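Local structure of exopolygalacturonase (Yersinia enterocolitica, 2UVF) at residues Q39-P44 and V54-K58. The protein is a family 28 exopolygalacturonase that probably hydrolyses pectic polygalacturonan from the chain end, binding digalacturonic acid in its beta-helix domain. Numbering follows the deposited sequence.
Sequences QQLQVP and VLVWK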
ATOM      1  N   GLN A  39     -21.613   4.904   9.821  1.00 52.81           N
ATOM      2  CA  GLN A  39     -21.954   3.713   9.050  1.00 52.40           C
ATOM      3  C   GLN A  39     -20.843   2.682   9.071  1.00 51.13           C
ATOM      4  O   GLN A  39     -19.661   3.019   8.977  1.00 51.08           O
ATOM      5  CB  GLN A  39     -22.298   4.072   7.599  1.00 52.27           C
ATOM      6  CG  GLN A  39     -23.551   4.906   7.445  1.00 53.60           C
ATOM      7  CD  GLN A  39     -23.824   5.320   6.002  1.00 54.29           C
ATOM      8  OE1 GLN A  39     -23.148   4.868   5.058  1.00 56.59           O
ATOM      9  NE2 GLN A  39     -24.827   6.189   5.823  1.00 55.34           N
ATOM     10  N   GLN A  40     -21.250   1.427   9.222  1.00 49.97           N
ATOM     11  CA  GLN A  40     -20.410   0.246   8.997  1.00 48.87           C
ATOM     12  C   GLN A  40     -19.252   0.045   9.974  1.00 47.68           C
ATOM     13  O   GLN A  40     -18.136  -0.260   9.555  1.00 47.59           O
ATOM     14  CB  GLN A  40     -19.940   0.178   7.533  1.00 48.56           C
ATOM     15  CG  GLN A  40     -21.090   0.297   6.539  1.00 49.79           C
ATOM     16  CD  GLN A  40     -20.655   0.220   5.088  1.00 50.16           C
ATOM     17  OE1 GLN A  40     -19.730  -0.521   4.735  1.00 53.45           O
ATOM     18  NE2 GLN A  40     -21.333   0.978   4.236  1.00 49.93           N
ATOM     19  N   LEU A  41     -19.524   0.179  11.273  1.00 46.29           N
ATOM     20  CA  LEU A  41     -18.559  -0.237  12.278  1.00 45.26           C
ATOM     21  C   LEU A  41     -18.284  -1.703  11.986  1.00 44.59           C
ATOM     22  O   LEU A  41     -19.204  -2.440  11.636  1.00 44.99           O
ATOM     23  CB  LEU A  41     -19.098  -0.051  13.703  1.00 45.23           C
ATOM     24  CG  LEU A  41     -18.237  -0.604  14.854  1.00 45.77           C
ATOM     25  CD1 LEU A  41     -16.900   0.130  14.954  1.00 45.92           C
ATOM     26  CD2 LEU A  41     -18.965  -0.566  16.194  1.00 45.01           C
ATOM     27  N   GLN A  42     -17.028  -2.125  12.096  1.00 43.40           N
ATOM     28  CA  GLN A  42     -16.658  -3.498  11.766  1.00 42.60           C
ATOM     29  C   GLN A  42     -15.306  -3.856  12.344  1.00 41.86           C
ATOM     30  O   GLN A  42     -14.526  -2.981  12.697  1.00 42.04           O
ATOM     31  CB  GLN A  42     -16.627  -3.693  10.245  1.00 42.86           C
ATOM     32  CG  GLN A  42     -15.494  -2.937   9.572  1.00 42.50           C
ATOM     33  CD  GLN A  42     -15.686  -2.768   8.097  1.00 42.09           C
ATOM     34  OE1 GLN A  42     -15.071  -3.480   7.309  1.00 42.15           O
ATOM     35  NE2 GLN A  42     -16.532  -1.817   7.703  1.00 42.04           N
ATOM     36  N   VAL A  43     -15.047  -5.149  12.455  1.00 40.94           N
ATOM     37  CA  VAL A  43     -13.706  -5.651  12.712  1.00 40.09           C
ATOM     38  C   VAL A  43     -13.121  -5.984  11.339  1.00 39.62           C
ATOM     39  O   VAL A  43     -13.735  -6.750  10.587  1.00 39.78           O
ATOM     40  CB  VAL A  43     -13.703  -6.915  13.614  1.00 39.99           C
ATOM     41  CG1 VAL A  43     -12.278  -7.325  13.979  1.00 39.36           C
ATOM     42  CG2 VAL A  43     -14.520  -6.673  14.877  1.00 39.85           C
ATOM     43  N   PRO A  44     -11.983  -5.353  10.976  1.00 38.77           N
ATOM     44  CA  PRO A  44     -11.259  -5.777   9.777  1.00 38.33           C
ATOM     45  C   PRO A  44     -10.819  -7.235   9.907  1.00 37.91           C
ATOM     46  O   PRO A  44     -10.580  -7.716  11.020  1.00 37.11           O
ATOM     47  CB  PRO A  44     -10.036  -4.836   9.745  1.00 38.56           C
ATOM     48  CG  PRO A  44     -10.458  -3.645  10.551  1.00 38.09           C
ATOM     49  CD  PRO A  44     -11.339  -4.201  11.632  1.00 38.21           C
ATOM     50  N   VAL A  54      -9.626  -4.866  16.861  1.00 38.57           N
ATOM     51  CA  VAL A  54      -9.525  -3.606  16.111  1.00 36.91           C
ATOM     52  C   VAL A  54     -10.870  -3.282  15.436  1.00 36.10           C
ATOM     53  O   VAL A  54     -11.441  -4.123  14.736  1.00 35.59           O
ATOM     54  CB  VAL A  54      -8.376  -3.648  15.045  1.00 36.37           C
ATOM     55  CG1 VAL A  54      -8.199  -2.285  14.356  1.00 36.57           C
ATOM     56  CG2 VAL A  54      -7.056  -4.079  15.668  1.00 35.99           C
ATOM     57  N   LEU A  55     -11.357  -2.058  15.643  1.00 35.11           N
ATOM     58  CA  LEU A  55     -12.582  -1.569  15.002  1.00 34.55           C
ATOM     59  C   LEU A  55     -12.300  -0.500  13.948  1.00 34.03           C
ATOM     60  O   LEU A  55     -11.418   0.338  14.120  1.00 33.49           O
ATOM     61  CB  LEU A  55     -13.538  -0.976  16.047  1.00 35.50           C
ATOM     62  CG  LEU A  55     -13.989  -1.803  17.260  1.00 36.03           C
ATOM     63  CD1 LEU A  55     -14.479  -0.865  18.378  1.00 37.35           C
ATOM     64  CD2 LEU A  55     -15.047  -2.829  16.878  1.00 36.75           C
ATOM     65  N   VAL A  56     -13.057  -0.540  12.853  1.00 33.29           N
ATOM     66  CA  VAL A  56     -13.034   0.516  11.847  1.00 32.49           C
ATOM     67  C   VAL A  56     -14.454   0.831  11.413  1.00 32.98           C
ATOM     68  O   VAL A  56     -15.366   0.050  11.660  1.00 33.08           O
ATOM     69  CB  VAL A  56     -12.158   0.170  10.596  1.00 32.51           C
ATOM     70  CG1 VAL A  56     -10.719  -0.161  10.988  1.00 29.89           C
ATOM     71  CG2 VAL A  56     -12.776  -0.930   9.779  1.00 30.57           C
ATOM     72  N   TRP A  57     -14.635   1.968  10.753  1.00 32.94           N
ATOM     73  CA  TRP A  57     -15.953   2.428  10.345  1.00 34.03           C
ATOM     74  C   TRP A  57     -15.760   3.418   9.242  1.00 34.94           C
ATOM     75  O   TRP A  57     -14.669   3.987   9.117  1.00 35.22           O
ATOM     76  CB  TRP A  57     -16.709   3.109  11.520  1.00 33.20           C
ATOM     77  CG  TRP A  57     -15.960   4.256  12.134  1.00 32.17           C
ATOM     78  CD1 TRP A  57     -16.003   5.573  11.748  1.00 32.25           C
ATOM     79  CD2 TRP A  57     -15.036   4.190  13.237  1.00 31.72           C
ATOM     80  NE1 TRP A  57     -15.153   6.323  12.535  1.00 32.06           N
ATOM     81  CE2 TRP A  57     -14.560   5.505  13.464  1.00 31.49           C
ATOM     82  CE3 TRP A  57     -14.563   3.149  14.054  1.00 30.75           C
ATOM     83  CZ2 TRP A  57     -13.629   5.805  14.470  1.00 32.23           C
ATOM     84  CZ3 TRP A  57     -13.632   3.455  15.062  1.00 32.09           C
ATOM     85  CH2 TRP A  57     -13.180   4.771  15.258  1.00 31.12           C
ATOM     86  N   LYS A  58     -16.813   3.634   8.461  1.00 36.39           N
ATOM     87  CA  LYS A  58     -16.860   4.722   7.483  1.00 38.37           C
ATOM     88  C   LYS A  58     -17.044   6.137   8.069  1.00 39.49           C
ATOM     89  O   LYS A  58     -17.902   6.389   8.940  1.00 40.17           O
ATOM     90  CB  LYS A  58     -17.943   4.449   6.442  1.00 37.88           C
ATOM     91  CG  LYS A  58     -17.586   3.299   5.500  1.00 39.17           C
ATOM     92  CD  LYS A  58     -18.647   3.071   4.403  1.00 39.94           C
ATOM     93  CE  LYS A  58     -18.716   4.206   3.380  1.00 41.38           C
ATOM     94  NZ  LYS A  58     -17.437   4.369   2.651  1.00 43.35           N
TER
HETATM   95  O   HOH W   1     -20.465   7.375   8.327  1.00 34.30           O
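Leu41 CD1 packs against both Leu55 and Trp57, 3.7 Å from Leu55 CB. It also lies 3.9 Å from Trp57 CE3, meeting the indole ring obliquely. CG of Leu41 is anti to its backbone N (chi1 173°), which brings the branch over to the neighbouring strand. These side chains belong to an antiparallel beta hairpin in a three-stranded sheet of the fibronectin type III domain, with 39-42 the edge strand and 53-58 the middle one. Leu41 and Leu55 pack on Ile146 of the second sheet, so this face joins the two layers of the sandwich.

The other face carries Gln42 and Val56. Val56 CG1 meets Pro44 CG tip to tip at 3.5 Å. Val56 CG2 packs at 3.4 Å against Gln42 CG. This face rests on the catalytic beta-helix domain, where Val56 touches Phe394, Trp425 and Phe427.

Gln42 and Val56 form a hydrogen-bonded pair. Val56 N donates to Gln42 O in a nearly straight bond (167° at the hydrogen). The return bond, from Gln42 N to Val56 O, is more bent. Beyond this pair Gln40 and Leu41 together lie opposite Trp57, an extra residue as in a beta bulge. Gln40 O takes a bond from Gln42 NE2 at 2.9 Å, in the plane of the Gln42 amide, which helps to hold the turn of that amide.

At the polar edge the Gln40 amide lies alongside the Lys58 chain and touches its CD methylene. Lys58 N donates to Gln39 O. One water accepts from Gln39 N at 3.1 Å and donates to Lys58 O at 2.8 Å.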